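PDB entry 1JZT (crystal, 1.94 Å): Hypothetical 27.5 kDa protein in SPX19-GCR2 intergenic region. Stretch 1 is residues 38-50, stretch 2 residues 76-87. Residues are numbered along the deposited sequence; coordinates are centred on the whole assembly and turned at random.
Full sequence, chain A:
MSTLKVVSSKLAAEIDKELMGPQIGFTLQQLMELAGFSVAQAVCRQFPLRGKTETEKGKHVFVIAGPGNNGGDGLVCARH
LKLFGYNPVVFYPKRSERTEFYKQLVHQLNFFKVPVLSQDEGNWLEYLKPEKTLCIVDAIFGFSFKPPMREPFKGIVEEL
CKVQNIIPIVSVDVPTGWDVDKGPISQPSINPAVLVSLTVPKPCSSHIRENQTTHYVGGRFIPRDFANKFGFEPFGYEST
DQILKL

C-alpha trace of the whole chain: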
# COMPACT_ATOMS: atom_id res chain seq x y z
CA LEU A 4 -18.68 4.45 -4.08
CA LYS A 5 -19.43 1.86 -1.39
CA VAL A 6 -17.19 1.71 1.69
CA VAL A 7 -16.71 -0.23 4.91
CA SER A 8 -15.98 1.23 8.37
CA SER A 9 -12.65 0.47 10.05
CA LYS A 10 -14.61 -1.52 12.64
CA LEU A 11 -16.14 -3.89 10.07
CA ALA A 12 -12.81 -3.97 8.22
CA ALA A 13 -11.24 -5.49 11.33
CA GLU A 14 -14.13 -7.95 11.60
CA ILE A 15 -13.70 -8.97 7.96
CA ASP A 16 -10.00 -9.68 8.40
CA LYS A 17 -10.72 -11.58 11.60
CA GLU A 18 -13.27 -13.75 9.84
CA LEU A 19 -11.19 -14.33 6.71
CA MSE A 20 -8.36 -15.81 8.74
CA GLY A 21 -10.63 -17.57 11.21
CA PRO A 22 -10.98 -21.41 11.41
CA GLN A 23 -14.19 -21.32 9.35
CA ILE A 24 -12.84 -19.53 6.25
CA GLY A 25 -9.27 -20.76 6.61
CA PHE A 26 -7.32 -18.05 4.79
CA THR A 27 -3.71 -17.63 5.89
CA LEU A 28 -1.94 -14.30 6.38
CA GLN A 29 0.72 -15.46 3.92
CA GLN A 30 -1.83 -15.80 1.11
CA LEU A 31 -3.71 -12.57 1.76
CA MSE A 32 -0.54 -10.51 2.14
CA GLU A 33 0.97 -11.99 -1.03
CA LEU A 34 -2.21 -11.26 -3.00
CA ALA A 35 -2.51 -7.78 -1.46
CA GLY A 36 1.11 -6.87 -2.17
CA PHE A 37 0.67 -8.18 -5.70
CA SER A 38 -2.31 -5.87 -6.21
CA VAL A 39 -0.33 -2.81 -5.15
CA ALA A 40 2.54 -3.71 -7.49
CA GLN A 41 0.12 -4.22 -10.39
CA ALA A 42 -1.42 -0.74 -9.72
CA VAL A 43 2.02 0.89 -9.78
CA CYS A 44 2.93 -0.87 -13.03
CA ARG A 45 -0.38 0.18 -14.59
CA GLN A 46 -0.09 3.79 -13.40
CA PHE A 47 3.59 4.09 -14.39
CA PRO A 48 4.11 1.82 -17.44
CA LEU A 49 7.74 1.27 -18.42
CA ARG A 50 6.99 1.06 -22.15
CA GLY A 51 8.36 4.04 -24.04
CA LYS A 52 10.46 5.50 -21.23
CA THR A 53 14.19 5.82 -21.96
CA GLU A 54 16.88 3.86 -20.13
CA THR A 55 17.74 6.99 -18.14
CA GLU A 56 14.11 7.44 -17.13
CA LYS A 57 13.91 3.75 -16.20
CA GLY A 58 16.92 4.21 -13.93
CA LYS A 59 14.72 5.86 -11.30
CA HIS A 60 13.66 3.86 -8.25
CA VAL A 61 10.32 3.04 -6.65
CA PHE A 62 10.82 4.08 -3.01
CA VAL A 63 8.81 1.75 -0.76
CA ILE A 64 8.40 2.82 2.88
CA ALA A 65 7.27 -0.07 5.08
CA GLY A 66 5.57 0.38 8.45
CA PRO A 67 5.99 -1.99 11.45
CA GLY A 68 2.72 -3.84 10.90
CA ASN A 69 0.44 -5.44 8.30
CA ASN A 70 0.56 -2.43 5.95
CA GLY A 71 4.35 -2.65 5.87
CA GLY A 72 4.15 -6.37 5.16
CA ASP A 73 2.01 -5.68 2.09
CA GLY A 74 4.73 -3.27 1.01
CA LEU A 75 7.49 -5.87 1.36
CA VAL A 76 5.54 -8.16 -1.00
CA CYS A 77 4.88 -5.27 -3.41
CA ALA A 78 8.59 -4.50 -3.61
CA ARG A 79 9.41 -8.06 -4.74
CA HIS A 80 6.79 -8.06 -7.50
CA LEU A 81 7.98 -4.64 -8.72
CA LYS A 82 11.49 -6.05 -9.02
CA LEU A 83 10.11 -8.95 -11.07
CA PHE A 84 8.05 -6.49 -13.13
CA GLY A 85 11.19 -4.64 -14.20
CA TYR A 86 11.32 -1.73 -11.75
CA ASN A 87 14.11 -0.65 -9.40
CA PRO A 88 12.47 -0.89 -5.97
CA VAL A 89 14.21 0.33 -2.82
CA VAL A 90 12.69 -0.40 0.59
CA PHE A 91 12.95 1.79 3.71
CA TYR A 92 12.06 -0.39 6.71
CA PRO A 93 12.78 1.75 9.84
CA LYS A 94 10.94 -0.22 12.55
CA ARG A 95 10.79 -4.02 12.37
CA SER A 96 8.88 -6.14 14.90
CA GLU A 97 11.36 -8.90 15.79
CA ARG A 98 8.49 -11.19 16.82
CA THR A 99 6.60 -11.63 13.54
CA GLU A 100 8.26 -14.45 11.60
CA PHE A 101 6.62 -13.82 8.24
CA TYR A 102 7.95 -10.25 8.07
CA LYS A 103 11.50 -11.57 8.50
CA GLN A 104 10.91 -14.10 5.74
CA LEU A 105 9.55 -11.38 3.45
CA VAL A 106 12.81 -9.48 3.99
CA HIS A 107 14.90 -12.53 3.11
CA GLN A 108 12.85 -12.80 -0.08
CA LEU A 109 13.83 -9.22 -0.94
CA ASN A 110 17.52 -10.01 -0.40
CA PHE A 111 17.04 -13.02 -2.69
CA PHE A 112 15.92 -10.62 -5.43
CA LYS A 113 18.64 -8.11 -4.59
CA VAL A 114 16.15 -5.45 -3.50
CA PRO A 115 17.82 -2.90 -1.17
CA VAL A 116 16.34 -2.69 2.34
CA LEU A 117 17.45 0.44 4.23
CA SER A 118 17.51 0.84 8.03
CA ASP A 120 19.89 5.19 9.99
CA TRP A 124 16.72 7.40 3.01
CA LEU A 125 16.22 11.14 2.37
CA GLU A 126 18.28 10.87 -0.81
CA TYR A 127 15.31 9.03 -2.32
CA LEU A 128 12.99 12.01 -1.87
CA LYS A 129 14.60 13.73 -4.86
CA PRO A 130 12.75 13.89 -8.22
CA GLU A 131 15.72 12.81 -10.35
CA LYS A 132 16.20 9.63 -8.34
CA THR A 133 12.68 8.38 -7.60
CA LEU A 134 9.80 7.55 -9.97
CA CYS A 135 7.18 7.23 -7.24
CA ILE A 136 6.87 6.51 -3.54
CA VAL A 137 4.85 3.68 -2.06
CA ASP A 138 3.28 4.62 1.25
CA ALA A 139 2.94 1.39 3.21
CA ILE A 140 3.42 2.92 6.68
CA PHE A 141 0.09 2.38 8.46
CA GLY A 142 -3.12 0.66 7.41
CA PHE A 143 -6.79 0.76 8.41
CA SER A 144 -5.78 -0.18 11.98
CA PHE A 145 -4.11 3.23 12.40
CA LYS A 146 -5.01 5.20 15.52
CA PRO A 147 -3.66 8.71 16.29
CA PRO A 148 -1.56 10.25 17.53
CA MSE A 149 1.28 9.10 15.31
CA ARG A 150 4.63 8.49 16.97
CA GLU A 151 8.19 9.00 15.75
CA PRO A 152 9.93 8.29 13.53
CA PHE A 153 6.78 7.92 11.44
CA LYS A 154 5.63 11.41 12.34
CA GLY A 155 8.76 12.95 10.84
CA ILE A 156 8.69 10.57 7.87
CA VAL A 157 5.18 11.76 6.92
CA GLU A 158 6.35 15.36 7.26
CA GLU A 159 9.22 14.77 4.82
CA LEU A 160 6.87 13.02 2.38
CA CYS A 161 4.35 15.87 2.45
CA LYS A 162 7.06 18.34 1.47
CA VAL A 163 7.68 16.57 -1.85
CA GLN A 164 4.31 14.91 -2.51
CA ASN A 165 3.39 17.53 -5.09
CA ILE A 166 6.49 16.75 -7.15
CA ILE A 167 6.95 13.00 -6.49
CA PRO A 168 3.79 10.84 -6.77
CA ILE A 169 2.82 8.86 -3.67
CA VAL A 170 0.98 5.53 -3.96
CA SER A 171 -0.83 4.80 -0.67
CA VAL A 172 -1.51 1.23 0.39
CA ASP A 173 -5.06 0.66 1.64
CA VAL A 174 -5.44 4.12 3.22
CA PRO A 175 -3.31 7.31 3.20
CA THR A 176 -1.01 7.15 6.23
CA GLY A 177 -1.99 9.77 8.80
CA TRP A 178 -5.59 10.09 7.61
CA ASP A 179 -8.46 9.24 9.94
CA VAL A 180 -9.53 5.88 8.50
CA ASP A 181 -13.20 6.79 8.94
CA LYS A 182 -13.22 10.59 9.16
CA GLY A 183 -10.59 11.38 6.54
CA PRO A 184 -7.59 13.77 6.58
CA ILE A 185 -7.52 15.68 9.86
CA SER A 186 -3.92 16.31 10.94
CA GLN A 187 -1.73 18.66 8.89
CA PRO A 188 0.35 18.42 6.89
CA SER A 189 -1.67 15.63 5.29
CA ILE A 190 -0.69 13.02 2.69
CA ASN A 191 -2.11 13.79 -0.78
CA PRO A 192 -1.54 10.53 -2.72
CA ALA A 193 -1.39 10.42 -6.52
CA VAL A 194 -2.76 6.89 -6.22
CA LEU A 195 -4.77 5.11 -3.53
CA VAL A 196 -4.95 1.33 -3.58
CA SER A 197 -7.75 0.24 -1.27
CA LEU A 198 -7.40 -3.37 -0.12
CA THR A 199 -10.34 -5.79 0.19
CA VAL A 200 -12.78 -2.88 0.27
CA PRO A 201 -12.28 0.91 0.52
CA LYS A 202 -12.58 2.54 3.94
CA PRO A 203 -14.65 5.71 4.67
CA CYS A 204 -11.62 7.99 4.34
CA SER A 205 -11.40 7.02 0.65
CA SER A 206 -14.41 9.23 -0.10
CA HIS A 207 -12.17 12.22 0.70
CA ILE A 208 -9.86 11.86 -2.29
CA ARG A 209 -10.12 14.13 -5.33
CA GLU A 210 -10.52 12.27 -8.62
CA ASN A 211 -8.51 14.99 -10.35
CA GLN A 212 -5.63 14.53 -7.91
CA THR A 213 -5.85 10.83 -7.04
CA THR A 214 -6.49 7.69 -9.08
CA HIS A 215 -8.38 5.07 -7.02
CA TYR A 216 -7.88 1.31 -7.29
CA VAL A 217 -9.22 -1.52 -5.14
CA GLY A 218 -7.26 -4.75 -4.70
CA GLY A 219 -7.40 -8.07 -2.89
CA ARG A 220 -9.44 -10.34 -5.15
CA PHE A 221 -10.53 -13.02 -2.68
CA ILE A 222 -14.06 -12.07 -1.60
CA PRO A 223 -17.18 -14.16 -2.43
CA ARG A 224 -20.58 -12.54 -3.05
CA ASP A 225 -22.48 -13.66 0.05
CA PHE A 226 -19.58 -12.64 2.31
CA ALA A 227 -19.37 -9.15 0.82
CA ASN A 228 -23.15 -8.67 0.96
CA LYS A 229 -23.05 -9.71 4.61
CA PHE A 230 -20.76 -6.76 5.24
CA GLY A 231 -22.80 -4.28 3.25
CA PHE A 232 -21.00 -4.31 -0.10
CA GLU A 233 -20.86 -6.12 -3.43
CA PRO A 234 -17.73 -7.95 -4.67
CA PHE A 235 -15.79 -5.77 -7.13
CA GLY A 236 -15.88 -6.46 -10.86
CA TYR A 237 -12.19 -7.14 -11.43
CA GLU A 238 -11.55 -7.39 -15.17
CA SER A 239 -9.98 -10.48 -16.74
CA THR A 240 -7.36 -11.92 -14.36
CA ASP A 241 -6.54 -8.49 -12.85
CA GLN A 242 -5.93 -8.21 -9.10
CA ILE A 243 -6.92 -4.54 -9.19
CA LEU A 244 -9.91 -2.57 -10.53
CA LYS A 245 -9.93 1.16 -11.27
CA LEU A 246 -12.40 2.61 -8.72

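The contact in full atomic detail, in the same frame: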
# COMPACT_ATOMS: atom_id res chain seq x y z
N SER A 38 -1.38 -6.89 -5.74
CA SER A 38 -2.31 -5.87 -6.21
C SER A 38 -1.65 -4.50 -6.29
O SER A 38 -1.72 -3.81 -7.30
CB SER A 38 -3.52 -5.78 -5.27
OG SER A 38 -4.33 -6.92 -5.37
N VAL A 39 -1.01 -4.10 -5.19
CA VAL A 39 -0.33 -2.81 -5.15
C VAL A 39 0.70 -2.69 -6.27
O VAL A 39 0.76 -1.69 -6.96
CB VAL A 39 0.40 -2.60 -3.81
CG1 VAL A 39 1.13 -1.26 -3.82
CG2 VAL A 39 -0.61 -2.65 -2.66
N ALA A 40 1.53 -3.72 -6.43
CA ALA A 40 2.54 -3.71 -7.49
C ALA A 40 1.89 -3.56 -8.87
O ALA A 40 2.36 -2.79 -9.72
CB ALA A 40 3.35 -4.98 -7.44
N GLN A 41 0.82 -4.30 -9.10
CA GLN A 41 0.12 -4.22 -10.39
C GLN A 41 -0.41 -2.79 -10.63
O GLN A 41 -0.35 -2.29 -11.76
CB GLN A 41 -1.02 -5.25 -10.44
CG GLN A 41 -1.64 -5.47 -11.82
CD GLN A 41 -2.56 -6.69 -11.87
OE1 GLN A 41 -3.49 -6.80 -11.08
NE2 GLN A 41 -2.29 -7.60 -12.79
N ALA A 42 -0.90 -2.12 -9.59
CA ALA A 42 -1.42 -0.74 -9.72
C ALA A 42 -0.30 0.22 -10.11
O ALA A 42 -0.48 1.12 -10.94
CB ALA A 42 -2.07 -0.28 -8.40
N VAL A 43 0.87 0.04 -9.49
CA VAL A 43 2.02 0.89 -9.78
C VAL A 43 2.46 0.71 -11.23
O VAL A 43 2.73 1.68 -11.94
CB VAL A 43 3.20 0.54 -8.86
CG1 VAL A 43 4.46 1.27 -9.32
CG2 VAL A 43 2.86 0.91 -7.43
N CYS A 44 2.53 -0.55 -11.66
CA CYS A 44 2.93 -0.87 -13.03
C CYS A 44 1.92 -0.30 -14.03
O CYS A 44 2.30 0.18 -15.10
CB CYS A 44 3.04 -2.40 -13.18
SG CYS A 44 3.51 -2.99 -14.83
N ARG A 45 0.65 -0.33 -13.68
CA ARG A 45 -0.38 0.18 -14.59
C ARG A 45 -0.42 1.70 -14.64
O ARG A 45 -0.71 2.29 -15.69
CB ARG A 45 -1.74 -0.38 -14.19
CG ARG A 45 -2.82 -0.14 -15.24
CD ARG A 45 -3.97 -1.10 -15.06
NE ARG A 45 -3.58 -2.49 -15.29
CZ ARG A 45 -4.42 -3.52 -15.17
NH1 ARG A 45 -5.69 -3.31 -14.83
NH2 ARG A 45 -4.00 -4.76 -15.39
N GLN A 46 -0.10 2.34 -13.52
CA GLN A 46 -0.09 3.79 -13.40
C GLN A 46 1.20 4.38 -13.98
O GLN A 46 1.21 5.49 -14.51
CB GLN A 46 -0.25 4.18 -11.92
CG GLN A 46 -0.60 5.63 -11.64
CD GLN A 46 -1.98 6.02 -12.14
OE1 GLN A 46 -2.91 5.21 -12.14
NE2 GLN A 46 -2.12 7.27 -12.55
N PHE A 47 2.29 3.62 -13.88
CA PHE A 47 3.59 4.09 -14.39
C PHE A 47 4.23 3.06 -15.32
O PHE A 47 5.31 2.53 -15.03
CB PHE A 47 4.53 4.38 -13.22
CG PHE A 47 3.99 5.39 -12.24
CD1 PHE A 47 3.91 6.74 -12.57
CD2 PHE A 47 3.55 4.98 -10.98
CE1 PHE A 47 3.40 7.67 -11.66
CE2 PHE A 47 3.05 5.90 -10.07
CZ PHE A 47 2.97 7.25 -10.40
N PRO A 48 3.59 2.79 -16.47
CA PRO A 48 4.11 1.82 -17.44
C PRO A 48 5.54 2.14 -17.87
O PRO A 48 5.91 3.30 -18.03
CB PRO A 48 3.12 1.91 -18.60
CG PRO A 48 2.59 3.31 -18.49
CD PRO A 48 2.41 3.49 -17.00
N LEU A 49 6.35 1.10 -18.03
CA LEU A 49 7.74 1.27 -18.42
C LEU A 49 7.91 1.39 -19.94
O LEU A 49 8.95 1.87 -20.41
CB LEU A 49 8.58 0.11 -17.89
CG LEU A 49 8.69 0.02 -16.37
CD1 LEU A 49 9.43 -1.24 -15.98
CD2 LEU A 49 9.39 1.26 -15.83
N ARG A 50 6.90 0.99 -20.70
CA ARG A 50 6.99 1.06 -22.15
C ARG A 50 7.13 2.49 -22.65
O ARG A 50 6.36 3.37 -22.28
CB ARG A 50 5.75 0.44 -22.81
CG ARG A 50 5.91 0.32 -24.32
CD ARG A 50 4.65 0.70 -25.07
NE ARG A 50 4.86 0.66 -26.52
N VAL A 76 5.96 -7.28 0.09
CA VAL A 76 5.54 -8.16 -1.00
C VAL A 76 5.55 -7.35 -2.31
O VAL A 76 6.08 -7.79 -3.32
CB VAL A 76 4.11 -8.69 -0.77
CG1 VAL A 76 3.59 -9.39 -2.03
CG2 VAL A 76 4.10 -9.67 0.40
N CYS A 77 4.95 -6.17 -2.26
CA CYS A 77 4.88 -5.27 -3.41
C CYS A 77 6.25 -5.03 -4.02
O CYS A 77 6.41 -5.08 -5.24
CB CYS A 77 4.28 -3.93 -2.97
SG CYS A 77 4.36 -2.63 -4.22
N ALA A 78 7.23 -4.75 -3.17
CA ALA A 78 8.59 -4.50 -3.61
C ALA A 78 9.18 -5.65 -4.43
O ALA A 78 9.88 -5.42 -5.41
CB ALA A 78 9.47 -4.20 -2.41
N ARG A 79 8.90 -6.89 -4.02
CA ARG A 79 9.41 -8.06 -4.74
C ARG A 79 8.76 -8.18 -6.12
O ARG A 79 9.45 -8.45 -7.11
CB ARG A 79 9.18 -9.34 -3.91
CG ARG A 79 9.36 -10.67 -4.67
CD ARG A 79 9.52 -11.84 -3.68
NE ARG A 79 8.60 -11.72 -2.55
CZ ARG A 79 7.31 -12.03 -2.60
NH1 ARG A 79 6.77 -12.51 -3.72
NH2 ARG A 79 6.56 -11.85 -1.52
N HIS A 80 7.45 -7.97 -6.21
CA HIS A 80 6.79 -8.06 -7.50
C HIS A 80 7.27 -6.95 -8.44
O HIS A 80 7.43 -7.18 -9.64
CB HIS A 80 5.27 -8.03 -7.34
CG HIS A 80 4.72 -9.33 -6.85
ND1 HIS A 80 4.60 -10.44 -7.66
CD2 HIS A 80 4.33 -9.72 -5.61
CE1 HIS A 80 4.17 -11.46 -6.94
NE2 HIS A 80 4.00 -11.05 -5.69
N LEU A 81 7.51 -5.76 -7.90
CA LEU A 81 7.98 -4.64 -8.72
C LEU A 81 9.35 -4.96 -9.31
O LEU A 81 9.65 -4.56 -10.43
CB LEU A 81 8.08 -3.37 -7.89
CG LEU A 81 6.74 -2.70 -7.54
CD1 LEU A 81 6.98 -1.53 -6.59
CD2 LEU A 81 6.08 -2.22 -8.82
N LYS A 82 10.17 -5.67 -8.54
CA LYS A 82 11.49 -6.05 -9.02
C LYS A 82 11.29 -7.02 -10.19
O LYS A 82 11.92 -6.89 -11.23
CB LYS A 82 12.29 -6.73 -7.90
CG LYS A 82 13.71 -7.12 -8.28
CD LYS A 82 14.58 -5.90 -8.52
CE LYS A 82 15.98 -6.29 -8.93
NZ LYS A 82 16.81 -5.07 -9.14
N LEU A 83 10.39 -7.98 -10.01
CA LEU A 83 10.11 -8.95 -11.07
C LEU A 83 9.51 -8.25 -12.29
O LEU A 83 9.78 -8.64 -13.43
CB LEU A 83 9.18 -10.05 -10.56
CG LEU A 83 9.88 -11.10 -9.68
CD1 LEU A 83 8.92 -11.66 -8.66
CD2 LEU A 83 10.45 -12.19 -10.57
N PHE A 84 8.70 -7.22 -12.05
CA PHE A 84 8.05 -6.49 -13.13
C PHE A 84 9.00 -5.58 -13.92
O PHE A 84 8.60 -4.99 -14.93
CB PHE A 84 6.88 -5.64 -12.59
CG PHE A 84 5.73 -6.45 -12.05
CD1 PHE A 84 5.57 -7.79 -12.40
CD2 PHE A 84 4.80 -5.86 -11.19
CE1 PHE A 84 4.50 -8.53 -11.90
CE2 PHE A 84 3.73 -6.60 -10.68
CZ PHE A 84 3.57 -7.94 -11.04
N GLY A 85 10.24 -5.46 -13.47
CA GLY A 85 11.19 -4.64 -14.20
C GLY A 85 11.55 -3.30 -13.59
O GLY A 85 12.31 -2.53 -14.19
N TYR A 86 11.01 -3.00 -12.41
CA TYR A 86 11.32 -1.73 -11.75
C TYR A 86 12.53 -1.85 -10.83
O TYR A 86 13.06 -2.94 -10.62
CB TYR A 86 10.11 -1.24 -10.94
CG TYR A 86 8.90 -0.91 -11.80
CD1 TYR A 86 8.12 -1.92 -12.34
CD2 TYR A 86 8.58 0.41 -12.11
CE1 TYR A 86 7.04 -1.64 -13.17
CE2 TYR A 86 7.50 0.72 -12.94
CZ TYR A 86 6.74 -0.31 -13.47
OH TYR A 86 5.70 -0.03 -14.32
N ASN A 87 12.96 -0.72 -10.30
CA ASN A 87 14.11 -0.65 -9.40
C ASN A 87 13.64 -0.27 -8.01
O ASN A 87 13.88 0.85 -7.54
CB ASN A 87 15.11 0.38 -9.91
CG ASN A 87 15.55 0.10 -11.33
OD1 ASN A 87 16.10 -0.97 -11.61
ND2 ASN A 87 15.31 1.04 -12.23
O HOH W 1 5.39 -1.50 -17.44

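This is a mainly apolar contact between two helices and the turns that follow them, fastened at one end by a single direct hydrogen bond from a tyrosine hydroxyl to a backbone carbonyl. Together the two stretches bury 526 Å² of surface. The helices run in the same general direction, with 45° between their axes and a closest approach of 8.2 Å. Within the two stretches the backbones come nearest near the N-terminal ends, where the CA atoms of Ala 40 and Cys 77 are 5.0 Å apart. By Cys 44 and Phe 84 the CA-to-CA distance has grown to 7.6 Å. Phe 84, Leu 49 and Tyr 86 take part at this wider end.

Ala 40 is the centre of the close end. Its CB points toward the second helix and touches residues on successive turns. Ala 40 CB lies 3.6 Å from His 80 CB and 3.6 Å from Phe 84 CE2. Ala 40 CB is also 4.1 Å from Cys 77 SG and 4.1 Å from Leu 81 CG. The methyl group is short, so the backbones can come close here. Cys 77 points back toward the first helix, and its SG packs 3.5 Å from Val 39 CG1. One turn after Val 39, Val 43 CG1 meets Leu 81 CD2 at 3.9 Å. The CA-to-CB bond of Leu 81 points sideways, but the end of the side chain comes nearer and makes this contact.

Phe 84 helps to fill the wider gap further along. Its ring edge faces the backbone of the first helix, with Phe 84 CE2 4.0 Å from Gln 41 N. Cys 44 sits near two aromatic rings. Cys 44 SG is 5.5 Å from the centroid of the Phe 84 ring (CG to CZ), in an oblique position. Cys 44 SG is 5.4 Å from the centroid of the Tyr 86 ring (CG to CZ), at the edge.

Tyr 86 has the largest area covered by the other stretch. Its CA-to-CB bond points sideways, yet the ring reaches across to the end of the first helix. There Tyr 86 OH donates a hydrogen bond to Phe 47 O at 2.7 Å. Phe 47 is the first residue to leave helical geometry, so the bond holds the chain just where it turns. Leu 49 then folds over one face of the tyrosine ring. Leu 49 CD1 is 3.8 Å from the centroid of the Tyr 86 ring and 13° off its normal, a CH-pi contact. Water 1 supports this corner: it accepts a 2.8 Å hydrogen bond from Leu 49 N and donates a weak one of 3.5 Å to Tyr 86 OH.

Gly 85 forms the Schellman turn that leads to Tyr 86. Gly 85 N bonds to Lys 82 O at 3.1 Å, and Tyr 86 N to Leu 81 O at 2.9 Å. The phi of Gly 85, 106°, suits glycine, because a CB would be jammed against the preceding carbonyl.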